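Local coordinates for putative DNA ligase-like protein Rv0938/MT0965 (Mycobacterium tuberculosis, PDB 2IRU) that probably works with Ku in non-homologous end joining to repair DNA double-strand breaks, its polymerase domain, the part modelled here, filling gaps at the broken ends, at residues Y35-V39 / Y273-L277; G45-R50 / D285-D291; A109-V113 / S245-R249; Q151-V155 / M210-V214; T170-G176 / V254-W260. The contacts are given in a common frame with arbitrary orientation. Numbering follows the deposited sequence.

Contact 1. Residues Y35-V39 / Y273-L277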
# COMPACT_ATOMS: atom_id res chain seq x y z
N TYR A 35 11.57 12.81 -2.98
CA TYR A 35 11.20 11.68 -2.13
C TYR A 35 11.00 10.40 -2.93
O TYR A 35 11.56 9.33 -2.58
CB TYR A 35 9.96 11.99 -1.31
CG TYR A 35 9.46 10.75 -0.61
CD1 TYR A 35 10.08 10.27 0.58
CD2 TYR A 35 8.37 10.04 -1.12
CE1 TYR A 35 9.59 9.10 1.24
CE2 TYR A 35 7.89 8.85 -0.49
CZ TYR A 35 8.50 8.39 0.68
OH TYR A 35 8.10 7.22 1.31
N TYR A 36 10.21 10.49 -4.00
CA TYR A 36 9.91 9.27 -4.76
C TYR A 36 11.22 8.78 -5.48
O TYR A 36 11.45 7.56 -5.63
CB TYR A 36 8.74 9.51 -5.71
CG TYR A 36 7.41 9.25 -5.03
CD1 TYR A 36 7.17 8.01 -4.42
CD2 TYR A 36 6.40 10.21 -5.02
CE1 TYR A 36 5.96 7.72 -3.79
CE2 TYR A 36 5.16 9.93 -4.39
CZ TYR A 36 4.95 8.67 -3.79
OH TYR A 36 3.76 8.37 -3.13
N ALA A 37 12.09 9.70 -5.87
CA ALA A 37 13.42 9.27 -6.33
C ALA A 37 14.18 8.52 -5.26
O ALA A 37 14.83 7.50 -5.55
CB ALA A 37 14.23 10.47 -6.80
N GLY A 38 14.13 9.03 -4.04
CA GLY A 38 14.91 8.46 -2.91
C GLY A 38 14.42 7.08 -2.51
O GLY A 38 15.21 6.24 -2.07
N VAL A 39 13.11 6.89 -2.64
CA VAL A 39 12.51 5.58 -2.25
C VAL A 39 12.36 4.59 -3.40
O VAL A 39 11.99 3.43 -3.15
CB VAL A 39 11.15 5.70 -1.45
CG1 VAL A 39 11.31 6.56 -0.17
CG2 VAL A 39 9.98 6.15 -2.35
N TYR A 273 7.69 11.48 5.50
CA TYR A 273 8.58 11.15 4.40
C TYR A 273 10.07 11.35 4.67
O TYR A 273 10.90 10.53 4.26
CB TYR A 273 8.16 11.88 3.12
CG TYR A 273 8.58 13.33 3.06
CD1 TYR A 273 9.72 13.71 2.32
CD2 TYR A 273 7.86 14.33 3.71
CE1 TYR A 273 10.15 15.01 2.25
CE2 TYR A 273 8.30 15.66 3.66
CZ TYR A 273 9.43 16.00 2.89
OH TYR A 273 9.87 17.29 2.80
N ASP A 274 10.42 12.44 5.36
CA ASP A 274 11.83 12.70 5.68
C ASP A 274 12.43 11.62 6.59
O ASP A 274 13.56 11.18 6.36
CB ASP A 274 12.02 14.10 6.23
CG ASP A 274 11.18 14.35 7.47
OD1 ASP A 274 9.93 14.39 7.37
OD2 ASP A 274 11.78 14.52 8.54
N GLU A 275 11.63 11.14 7.54
CA GLU A 275 12.07 10.08 8.44
C GLU A 275 12.26 8.76 7.69
O GLU A 275 13.21 7.99 7.95
CB GLU A 275 11.04 9.90 9.56
CG GLU A 275 10.80 11.13 10.44
CD GLU A 275 9.80 10.83 11.52
OE1 GLU A 275 8.58 10.81 11.23
OE2 GLU A 275 10.23 10.62 12.70
N VAL A 276 11.36 8.50 6.74
CA VAL A 276 11.43 7.26 5.94
C VAL A 276 12.73 7.23 5.15
O VAL A 276 13.41 6.19 5.07
CB VAL A 276 10.19 7.14 5.03
CG1 VAL A 276 10.38 6.00 3.99
CG2 VAL A 276 8.93 6.91 5.92
N LEU A 277 13.09 8.37 4.57
CA LEU A 277 14.36 8.46 3.82
C LEU A 277 15.58 8.13 4.71
O LEU A 277 16.48 7.38 4.31
CB LEU A 277 14.46 9.85 3.21
CG LEU A 277 13.54 10.07 1.99
CD1 LEU A 277 13.65 11.56 1.55
CD2 LEU A 277 13.85 9.15 0.76

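Contact 2. Residues G45-R50 / D285-D291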
# COMPACT_ATOMS: atom_id res chain seq x y z
N GLY A 45 9.96 -2.90 -5.83
CA GLY A 45 9.80 -4.36 -5.74
C GLY A 45 8.39 -4.71 -5.26
O GLY A 45 7.86 -5.78 -5.56
N HIS A 46 7.80 -3.81 -4.49
CA HIS A 46 6.47 -4.08 -3.89
C HIS A 46 5.26 -3.61 -4.69
O HIS A 46 4.10 -3.93 -4.33
CB HIS A 46 6.43 -3.57 -2.44
CG HIS A 46 7.70 -3.84 -1.71
ND1 HIS A 46 8.11 -5.12 -1.37
CD2 HIS A 46 8.69 -3.01 -1.31
CE1 HIS A 46 9.29 -5.05 -0.78
NE2 HIS A 46 9.67 -3.78 -0.74
N ILE A 47 5.55 -2.87 -5.78
CA ILE A 47 4.54 -2.44 -6.73
C ILE A 47 4.76 -3.01 -8.14
O ILE A 47 3.85 -2.95 -8.96
CB ILE A 47 4.34 -0.92 -6.73
CG1 ILE A 47 5.61 -0.21 -7.22
CG2 ILE A 47 4.08 -0.43 -5.29
CD1 ILE A 47 5.46 1.38 -7.29
N ALA A 48 5.94 -3.59 -8.39
CA ALA A 48 6.21 -4.27 -9.68
C ALA A 48 5.10 -5.27 -10.02
O ALA A 48 4.62 -6.03 -9.17
CB ALA A 48 7.54 -5.02 -9.61
N GLY A 49 4.72 -5.28 -11.30
CA GLY A 49 3.75 -6.25 -11.79
C GLY A 49 2.31 -5.97 -11.37
O GLY A 49 1.41 -6.75 -11.73
N ARG A 50 2.08 -4.88 -10.63
CA ARG A 50 0.73 -4.61 -10.10
C ARG A 50 0.09 -3.41 -10.81
O ARG A 50 0.81 -2.44 -11.11
CB ARG A 50 0.81 -4.31 -8.61
CG ARG A 50 1.45 -5.48 -7.87
CD ARG A 50 1.54 -5.27 -6.33
NE ARG A 50 2.49 -6.27 -5.87
CZ ARG A 50 2.19 -7.54 -5.55
NH1 ARG A 50 0.91 -7.96 -5.49
NH2 ARG A 50 3.17 -8.37 -5.23
N ASP A 285 15.67 -1.76 3.15
CA ASP A 285 14.25 -2.07 3.06
C ASP A 285 13.86 -3.18 4.06
O ASP A 285 14.32 -4.33 3.95
CB ASP A 285 13.92 -2.47 1.61
CG ASP A 285 12.45 -2.84 1.39
OD1 ASP A 285 11.57 -2.45 2.19
OD2 ASP A 285 12.17 -3.47 0.35
N LEU A 286 13.03 -2.83 5.04
CA LEU A 286 12.54 -3.82 6.02
C LEU A 286 11.61 -4.86 5.36
O LEU A 286 11.42 -5.97 5.91
CB LEU A 286 11.85 -3.14 7.22
CG LEU A 286 12.71 -2.19 8.06
CD1 LEU A 286 11.86 -1.61 9.20
CD2 LEU A 286 13.96 -2.87 8.63
N LEU A 287 11.07 -4.52 4.19
CA LEU A 287 10.23 -5.42 3.39
C LEU A 287 11.03 -6.21 2.31
O LEU A 287 10.43 -6.81 1.41
CB LEU A 287 9.11 -4.60 2.68
CG LEU A 287 8.07 -3.90 3.55
CD1 LEU A 287 7.01 -3.28 2.64
CD2 LEU A 287 7.43 -4.90 4.52
N GLU A 288 12.35 -6.20 2.38
CA GLU A 288 13.17 -6.88 1.37
C GLU A 288 12.61 -8.27 0.98
O GLU A 288 12.55 -8.64 -0.20
CB GLU A 288 14.60 -7.05 1.90
CG GLU A 288 15.63 -7.44 0.84
CD GLU A 288 16.55 -6.30 0.49
OE1 GLU A 288 16.11 -5.35 -0.20
OE2 GLU A 288 17.73 -6.35 0.94
N ARG A 289 12.21 -9.03 1.99
CA ARG A 289 11.80 -10.43 1.83
C ARG A 289 10.35 -10.62 1.37
O ARG A 289 9.94 -11.76 1.08
CB ARG A 289 12.01 -11.17 3.15
CG ARG A 289 13.46 -11.35 3.56
CD ARG A 289 13.54 -11.80 5.03
NE ARG A 289 13.05 -10.76 5.96
CZ ARG A 289 12.60 -10.99 7.19
NH1 ARG A 289 12.55 -12.24 7.67
NH2 ARG A 289 12.20 -9.98 7.95
N LEU A 290 9.58 -9.54 1.33
CA LEU A 290 8.15 -9.66 0.98
C LEU A 290 7.88 -10.05 -0.48
O LEU A 290 6.96 -10.82 -0.75
CB LEU A 290 7.41 -8.36 1.28
CG LEU A 290 5.92 -8.27 0.90
CD1 LEU A 290 5.09 -9.29 1.65
CD2 LEU A 290 5.43 -6.81 1.14
N ASP A 291 8.66 -9.48 -1.40
CA ASP A 291 8.42 -9.66 -2.83
C ASP A 291 9.65 -10.16 -3.59
O ASP A 291 10.44 -10.94 -3.07
CB ASP A 291 7.94 -8.34 -3.46
CG ASP A 291 6.54 -7.94 -2.98
OD1 ASP A 291 5.56 -8.61 -3.41
OD2 ASP A 291 6.42 -6.95 -2.21

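Contact 3. Residues A109-V113 / S245-R249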
# COMPACT_ATOMS: atom_id res chain seq x y z
N ALA A 109 1.24 14.80 -9.26
CA ALA A 109 0.67 15.08 -7.91
C ALA A 109 -0.15 13.86 -7.42
O ALA A 109 -1.12 13.98 -6.65
CB ALA A 109 -0.18 16.38 -7.91
N ALA A 110 0.24 12.68 -7.91
CA ALA A 110 -0.37 11.41 -7.42
C ALA A 110 0.34 11.10 -6.09
O ALA A 110 1.31 10.29 -6.04
CB ALA A 110 -0.21 10.27 -8.45
N LEU A 111 -0.10 11.79 -5.02
CA LEU A 111 0.56 11.60 -3.71
C LEU A 111 0.48 10.15 -3.32
O LEU A 111 1.43 9.60 -2.73
CB LEU A 111 -0.11 12.49 -2.63
CG LEU A 111 -0.13 13.98 -3.00
CD1 LEU A 111 -0.78 14.77 -1.83
CD2 LEU A 111 1.31 14.50 -3.37
N GLU A 112 -0.64 9.52 -3.65
CA GLU A 112 -0.89 8.11 -3.26
C GLU A 112 -0.82 7.14 -4.42
O GLU A 112 -1.39 7.40 -5.50
CB GLU A 112 -2.24 7.98 -2.57
CG GLU A 112 -2.25 8.75 -1.24
CD GLU A 112 -3.48 8.48 -0.37
OE1 GLU A 112 -4.42 7.83 -0.85
OE2 GLU A 112 -3.52 9.01 0.77
N VAL A 113 -0.09 6.06 -4.19
CA VAL A 113 -0.10 4.88 -5.10
C VAL A 113 -0.76 3.71 -4.35
O VAL A 113 -0.33 3.40 -3.24
CB VAL A 113 1.33 4.51 -5.54
CG1 VAL A 113 1.36 3.27 -6.45
CG2 VAL A 113 1.97 5.73 -6.20
N SER A 245 4.38 4.67 -0.14
CA SER A 245 3.56 5.77 -0.69
C SER A 245 3.38 6.87 0.35
O SER A 245 3.18 6.59 1.56
CB SER A 245 2.16 5.27 -1.09
OG SER A 245 1.38 6.35 -1.68
N LEU A 246 3.39 8.11 -0.12
CA LEU A 246 2.94 9.25 0.69
C LEU A 246 1.43 9.08 0.89
O LEU A 246 0.76 8.32 0.14
CB LEU A 246 3.19 10.57 -0.07
CG LEU A 246 4.64 11.02 -0.16
CD1 LEU A 246 4.82 12.12 -1.18
CD2 LEU A 246 5.10 11.56 1.18
N ARG A 247 0.93 9.83 1.86
CA ARG A 247 -0.50 9.95 2.10
C ARG A 247 -0.94 11.39 1.86
O ARG A 247 -0.23 12.36 2.23
CB ARG A 247 -0.84 9.56 3.55
CG ARG A 247 -0.42 8.13 3.95
CD ARG A 247 -0.89 7.07 2.96
NE ARG A 247 -2.30 7.12 2.66
CZ ARG A 247 -3.22 6.36 3.24
NH1 ARG A 247 -2.87 5.44 4.14
NH2 ARG A 247 -4.49 6.47 2.87
N GLY A 248 -2.14 11.52 1.31
CA GLY A 248 -2.71 12.86 1.06
C GLY A 248 -3.47 13.28 2.30
O GLY A 248 -4.70 13.14 2.40
N ARG A 249 -2.71 13.69 3.29
CA ARG A 249 -3.22 14.03 4.61
C ARG A 249 -2.59 15.35 4.97
O ARG A 249 -1.75 15.89 4.23
CB ARG A 249 -2.82 12.95 5.63
CG ARG A 249 -3.63 11.65 5.50
CD ARG A 249 -3.41 10.72 6.65
NE ARG A 249 -3.92 11.22 7.94
CZ ARG A 249 -5.20 11.15 8.34
NH1 ARG A 249 -6.13 10.63 7.56
NH2 ARG A 249 -5.54 11.62 9.53
O HOH W 1 -6.49 7.29 0.62
O HOH W 2 -5.53 10.12 2.07

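Contact 4. Residues Q151-V155 / M210-V214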
# COMPACT_ATOMS: atom_id res chain seq x y z
N GLN A 151 -2.87 -2.28 22.62
CA GLN A 151 -3.92 -3.19 22.12
C GLN A 151 -3.73 -3.50 20.63
O GLN A 151 -3.81 -4.66 20.23
CB GLN A 151 -5.35 -2.68 22.41
CG GLN A 151 -6.45 -3.65 21.91
CD GLN A 151 -7.89 -3.14 22.06
OE1 GLN A 151 -8.18 -2.26 22.86
NE2 GLN A 151 -8.82 -3.73 21.29
N LEU A 152 -3.51 -2.46 19.83
CA LEU A 152 -3.32 -2.61 18.38
C LEU A 152 -2.08 -3.48 18.09
O LEU A 152 -2.09 -4.35 17.20
CB LEU A 152 -3.23 -1.23 17.71
CG LEU A 152 -2.96 -1.11 16.20
CD1 LEU A 152 -4.09 -1.70 15.39
CD2 LEU A 152 -2.75 0.34 15.80
N ALA A 153 -1.02 -3.25 18.87
CA ALA A 153 0.22 -4.01 18.76
C ALA A 153 0.02 -5.46 19.14
O ALA A 153 0.52 -6.35 18.45
CB ALA A 153 1.33 -3.38 19.64
N GLU A 154 -0.68 -5.68 20.26
CA GLU A 154 -0.98 -7.03 20.71
C GLU A 154 -1.79 -7.75 19.65
O GLU A 154 -1.51 -8.92 19.36
CB GLU A 154 -1.73 -7.04 22.04
CG GLU A 154 -2.18 -8.46 22.42
CD GLU A 154 -2.94 -8.54 23.75
OE1 GLU A 154 -3.21 -7.49 24.38
OE2 GLU A 154 -3.27 -9.68 24.15
N VAL A 155 -2.77 -7.06 19.07
CA VAL A 155 -3.58 -7.67 18.01
C VAL A 155 -2.68 -7.99 16.79
O VAL A 155 -2.76 -9.09 16.24
CB VAL A 155 -4.84 -6.83 17.63
CG1 VAL A 155 -5.57 -7.43 16.41
CG2 VAL A 155 -5.79 -6.74 18.85
N MET A 210 -9.98 -13.58 20.93
CA MET A 210 -10.08 -12.37 21.76
C MET A 210 -11.29 -11.57 21.33
O MET A 210 -11.13 -10.46 20.80
CB MET A 210 -8.88 -11.44 21.62
CG MET A 210 -7.53 -12.02 21.42
SD MET A 210 -6.45 -10.86 20.51
CE MET A 210 -4.93 -11.62 21.01
N PRO A 211 -12.50 -12.10 21.57
CA PRO A 211 -13.65 -11.34 21.05
C PRO A 211 -13.88 -9.95 21.69
O PRO A 211 -14.53 -9.11 21.07
CB PRO A 211 -14.83 -12.28 21.31
CG PRO A 211 -14.37 -13.08 22.55
CD PRO A 211 -12.92 -13.35 22.24
N ALA A 212 -13.30 -9.68 22.87
CA ALA A 212 -13.39 -8.34 23.48
C ALA A 212 -12.52 -7.31 22.76
O ALA A 212 -12.76 -6.09 22.87
CB ALA A 212 -12.97 -8.42 24.94
N LEU A 213 -11.51 -7.80 22.03
CA LEU A 213 -10.44 -6.93 21.51
C LEU A 213 -10.39 -6.86 20.00
O LEU A 213 -9.81 -5.93 19.42
CB LEU A 213 -9.09 -7.43 22.01
CG LEU A 213 -8.99 -7.67 23.52
CD1 LEU A 213 -7.61 -8.17 23.91
CD2 LEU A 213 -9.37 -6.42 24.34
N VAL A 214 -10.99 -7.87 19.37
CA VAL A 214 -10.96 -7.99 17.89
C VAL A 214 -12.33 -8.23 17.29
O VAL A 214 -13.14 -9.02 17.82
CB VAL A 214 -10.04 -9.19 17.48
CG1 VAL A 214 -10.25 -9.58 16.01
CG2 VAL A 214 -8.60 -8.86 17.77

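Contact 5. Residues T170-G176 / V254-W260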
# COMPACT_ATOMS: atom_id res chain seq x y z
N THR A 170 5.27 -12.35 8.77
CA THR A 170 4.44 -11.16 8.66
C THR A 170 5.26 -9.87 8.84
O THR A 170 6.13 -9.81 9.73
CB THR A 170 3.30 -11.24 9.69
OG1 THR A 170 2.66 -12.52 9.57
CG2 THR A 170 2.26 -10.15 9.50
N PHE A 171 4.95 -8.87 8.02
CA PHE A 171 5.66 -7.59 8.03
C PHE A 171 4.69 -6.47 8.37
O PHE A 171 3.68 -6.28 7.67
CB PHE A 171 6.28 -7.30 6.65
CG PHE A 171 7.25 -8.36 6.20
CD1 PHE A 171 8.62 -8.21 6.45
CD2 PHE A 171 6.80 -9.51 5.53
CE1 PHE A 171 9.53 -9.19 6.04
CE2 PHE A 171 7.71 -10.49 5.11
CZ PHE A 171 9.07 -10.34 5.36
N PRO A 172 5.03 -5.65 9.38
CA PRO A 172 4.13 -4.53 9.63
C PRO A 172 4.47 -3.26 8.88
O PRO A 172 5.63 -2.96 8.64
CB PRO A 172 4.27 -4.29 11.14
CG PRO A 172 5.65 -4.81 11.50
CD PRO A 172 6.14 -5.71 10.36
N VAL A 173 3.43 -2.52 8.53
CA VAL A 173 3.59 -1.27 7.81
C VAL A 173 2.56 -0.29 8.37
O VAL A 173 1.34 -0.51 8.21
CB VAL A 173 3.34 -1.43 6.28
CG1 VAL A 173 3.51 -0.08 5.60
CG2 VAL A 173 4.31 -2.45 5.67
N THR A 174 3.02 0.75 9.06
CA THR A 174 2.06 1.74 9.58
C THR A 174 1.53 2.47 8.34
O THR A 174 2.32 2.83 7.48
CB THR A 174 2.65 2.67 10.66
OG1 THR A 174 3.94 3.17 10.27
CG2 THR A 174 2.77 1.88 12.00
N SER A 175 0.23 2.64 8.26
CA SER A 175 -0.41 3.10 7.01
C SER A 175 -0.17 4.56 6.66
O SER A 175 -0.45 4.93 5.51
CB SER A 175 -1.94 2.90 7.09
OG SER A 175 -2.52 3.83 7.96
N GLY A 176 0.30 5.39 7.60
CA GLY A 176 0.41 6.84 7.40
C GLY A 176 -0.85 7.59 7.79
O GLY A 176 -0.84 8.80 7.91
N VAL A 254 3.73 8.59 5.57
CA VAL A 254 4.01 7.51 4.60
C VAL A 254 3.51 6.15 5.11
O VAL A 254 3.49 5.91 6.34
CB VAL A 254 5.58 7.42 4.39
CG1 VAL A 254 5.99 6.19 3.56
CG2 VAL A 254 6.12 8.70 3.71
N ALA A 255 3.15 5.28 4.15
CA ALA A 255 2.90 3.88 4.48
C ALA A 255 4.27 3.24 4.78
O ALA A 255 4.97 2.74 3.85
CB ALA A 255 2.16 3.23 3.30
N ALA A 256 4.70 3.29 6.04
CA ALA A 256 6.12 3.07 6.40
C ALA A 256 6.34 1.66 6.99
O ALA A 256 5.74 1.35 8.03
CB ALA A 256 6.63 4.12 7.40
N PRO A 257 7.24 0.85 6.37
CA PRO A 257 7.59 -0.42 7.04
C PRO A 257 8.23 -0.19 8.40
O PRO A 257 9.04 0.77 8.58
CB PRO A 257 8.62 -1.07 6.09
CG PRO A 257 8.31 -0.51 4.75
CD PRO A 257 7.89 0.96 5.06
N ARG A 258 7.87 -1.07 9.34
CA ARG A 258 8.38 -1.00 10.71
C ARG A 258 8.93 -2.36 11.12
O ARG A 258 8.65 -3.39 10.47
CB ARG A 258 7.26 -0.60 11.70
CG ARG A 258 6.42 0.62 11.28
CD ARG A 258 7.26 1.89 11.06
NE ARG A 258 7.64 2.57 12.31
CZ ARG A 258 6.89 3.48 12.93
NH1 ARG A 258 5.69 3.82 12.46
NH2 ARG A 258 7.34 4.06 14.04
N THR A 259 9.74 -2.34 12.17
CA THR A 259 10.10 -3.58 12.89
C THR A 259 9.03 -3.94 13.94
O THR A 259 8.28 -3.07 14.44
CB THR A 259 11.46 -3.47 13.59
OG1 THR A 259 11.33 -2.56 14.69
CG2 THR A 259 12.55 -2.95 12.64
N TRP A 260 8.99 -5.21 14.31
CA TRP A 260 8.06 -5.64 15.36
C TRP A 260 8.37 -4.91 16.68
O TRP A 260 7.45 -4.48 17.38
CB TRP A 260 8.08 -7.17 15.47
CG TRP A 260 7.26 -7.77 14.34
CD1 TRP A 260 7.74 -8.35 13.19
CD2 TRP A 260 5.83 -7.80 14.24
NE1 TRP A 260 6.69 -8.76 12.38
CE2 TRP A 260 5.51 -8.43 13.00
CE3 TRP A 260 4.78 -7.38 15.08
CZ2 TRP A 260 4.18 -8.66 12.59
CZ3 TRP A 260 3.46 -7.59 14.66
CH2 TRP A 260 3.18 -8.21 13.42
O HOH W 3 8.19 -4.36 8.07
O HOH W 4 3.67 5.57 9.08

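Contact 1. Residues Y35-V39 / Y273-L277
Two helices near the two ends of the modelled chain, 29-47 and 273-283, pack side by side here, their local axes 10.4 Å apart at closest approach and running nearly the same way, at 26°. Take helix 273-283 from its start. Tyr273 lays its CB over the face of the Tyr35 ring, 3.9 Å from the ring centroid, a CH-pi contact; its own ring then turns an edge toward that same face, an offset edge-to-face pair with centroids 5.9 Å apart and planes at 89°. Val276 comes next: its CG1 sits at the edge of the Tyr35 ring, 3.7 Å from Tyr35 OH, and 4.3 Å from Val39 CG1. One residue on, Leu277 reaches across, with CG 3.7 Å from Tyr35 CD1 and CD2 3.7 Å from Val39 CG1. Its CD2 also lies 3.9 Å from Gly38 CA, so closely that a CB on Gly38 would clash with it. The backbone of Gly38 thus makes room for the leucine. Tyr35, Tyr273 and Val276 also pack on Val254, so the pair covers strand 253-257 of the mixed sheet. No hydrogen bond joins the two segments. The hydroxyl of Tyr35 is satisfied by the carbonyl of Tyr244, which leaves the two segments held together by apolar and aromatic contact, with Tyr35 as the common partner of Tyr273, Val276 and Leu277.

Contact 2. Residues G45-R50 / D285-D291
The weakly bonded last turn of helix 29-47, about Gly45-Ile47, leads into a type II turn from Ile47 to Arg50, where Gly49 takes a positive phi. Facing it, the C-terminal end of the model makes a type I turn from Asp285 to Glu288, with an Asx turn formed by Asp285 OD1 and Leu287 N at 2.9 Å. The backbones come nearest at His46 and Asp291, CA to CA 6.0 Å. The His46 imidazole is held at both nitrogens: ND1 donates to Asp291 OD2 at 2.6 Å and NE2 to Asp285 OD2 at 2.7 Å. Leu287 CD1 covers one ring face, 4.3 Å from the centroid. Arg50 NH2 adds a salt bridge to Asp291 OD1 at 3.0 Å, while also bonding Thr135; Arg136 pairs with Asp291 OD2. With hydrogens on both ring nitrogens, His46 is probably protonated, a positive charge between two carboxylates that ties the last modelled residues to the C-terminal end of helix 29-47.

Contact 3. Residues A109-V113 / S245-R249
Glu112 OE2 collects the main polar bonds: Arg247 NE donates to it at 2.9 Å in a salt bridge, Gly248 N donates at 2.9 Å, and Arg247 NH2 adds a weak bond at 3.4 Å. Water 2 also donates to Glu112 OE2, at 2.6 Å, and to Gly248 O. Further back, Val113 N donates to Ser245 OG at 2.9 Å, and that hydroxyl gives its own proton to Leu246 O at 2.8 Å. The carboxylate's other oxygen, OE1, bonds His114. By similarity, His114 and Arg247 bind the polymerase substrate, so Glu112, at a classic beta bulge with Leu111 opposite Lys55, links two residues of the probable substrate site in this primase-polymerase (AEP) domain. Arg247 in turn reaches the carbonyl of Ser175 through NH1. Packing fills in around these bonds: Leu111 CD1 rests 4.0 Å from Gly248 CA, and Glu112 CG lies 3.3 Å from Leu246 O. Leu246 also packs against Ile32 and Tyr35 of helix 29-47.

Contact 4. Residues Q151-V155 / M210-V214
A helix lying on a beta-sheet meets the loop that leads into one of that sheet's strands: residues 151-155 belong to helix 149-164, and residues 210-214 run from the end of helix 192-209 into strand 214-215. Leu213, Val155 and Gln151 have the most surface covered. The CA-to-CB bond of Leu213 points toward the helix, and its side chain lies near Gln151 and Glu154: Leu213 CB is 3.8 Å from Gln151 NE2, and CD1 lies 4.5 Å from Glu154 OE1. Val155 is buried. Its CG1 meets Val214 CG2 at 3.6 Å, its CG2 is 4.5 Å from Met210 SD, and the same valine also packs on Val227 and Val229 of strand 227-230 and on Leu141 of strand 129-143. The helix thus packs on strand 129-143 at a probable substrate-binding residue, Leu141, which lies between the predicted Mn(2+) ligands Asp140 and Asp142. Met210 is the first residue to leave helix 192-209, and Met210 O accepts from Leu213 N and Val214 N, both at 3.0 Å, bending the chain toward the strand. Its methyl CE stops 4.0 Å from Glu154 OE2. Gln151 supplies the polar bond between the segments, though a weak one, and the same amide nitrogen also bonds the carbonyl of Gly225: Gln151 NE2 lies 3.1 Å from Leu213 O, with an N-H...O angle of 131°.

Contact 5. Residues T170-G176 / V254-W260
This is an antiparallel strand pairing in the buried interior of the domain, joining strands 171-174 and 253-257 of the mixed sheet. Thr174 and Ala256 form a hydrogen-bonded pair, with Thr174 N to Ala256 O at 3.0 Å and Ala256 N to Thr174 O at 2.8 Å; Val173 and Pro257 follow as the non-hydrogen-bonded pair. Beyond the proline, Arg258 N donates to Pro172 O at 3.0 Å, and water 3 links Pro172 O to Arg258 O. At its Ser175 end strand 171-174 runs into residues 175-181, a turn and the start of strand 180-186, which by similarity bind the substrate of the primase-polymerase; at phi 89° a CB on Gly176 would jam against the carbonyl O of Ser175 and lie tight against Val254 O. Arg258 NH1 donates to Thr174 OG1 at 2.9 Å, and water 4 sits between Thr174 OG1 and Val254 O. Trp260 NE1 donates to Thr170 O at 2.9 Å, while Pro172 CD lies over the indole's five-membered ring, 4.0 Å from its centroid.

How the contacts relate
Contacts 1 and 2, centres about 16 Å apart, both use helix 29-47 and close the longest loops, bringing the chain's late residues back to its early ones; they cross each other and enclose contacts 3, 4 and 5. Contact 4 is nested in contact 3, and contact 5 crosses both. Contact 3, about 12 Å from contact 1 centre to centre, touches it through Tyr36. Contact 5 touches contacts 1, 2 and 3, making strand 253-257 a meeting place. Contacts 3 and 5 each contribute residues to the predicted substrate site: Arg247 from one, Ser175 and Gly176 from the other. Contact 4 stands apart, its centre about 18 Å from that of contact 5, although helix 149-164 precedes strand 171-174.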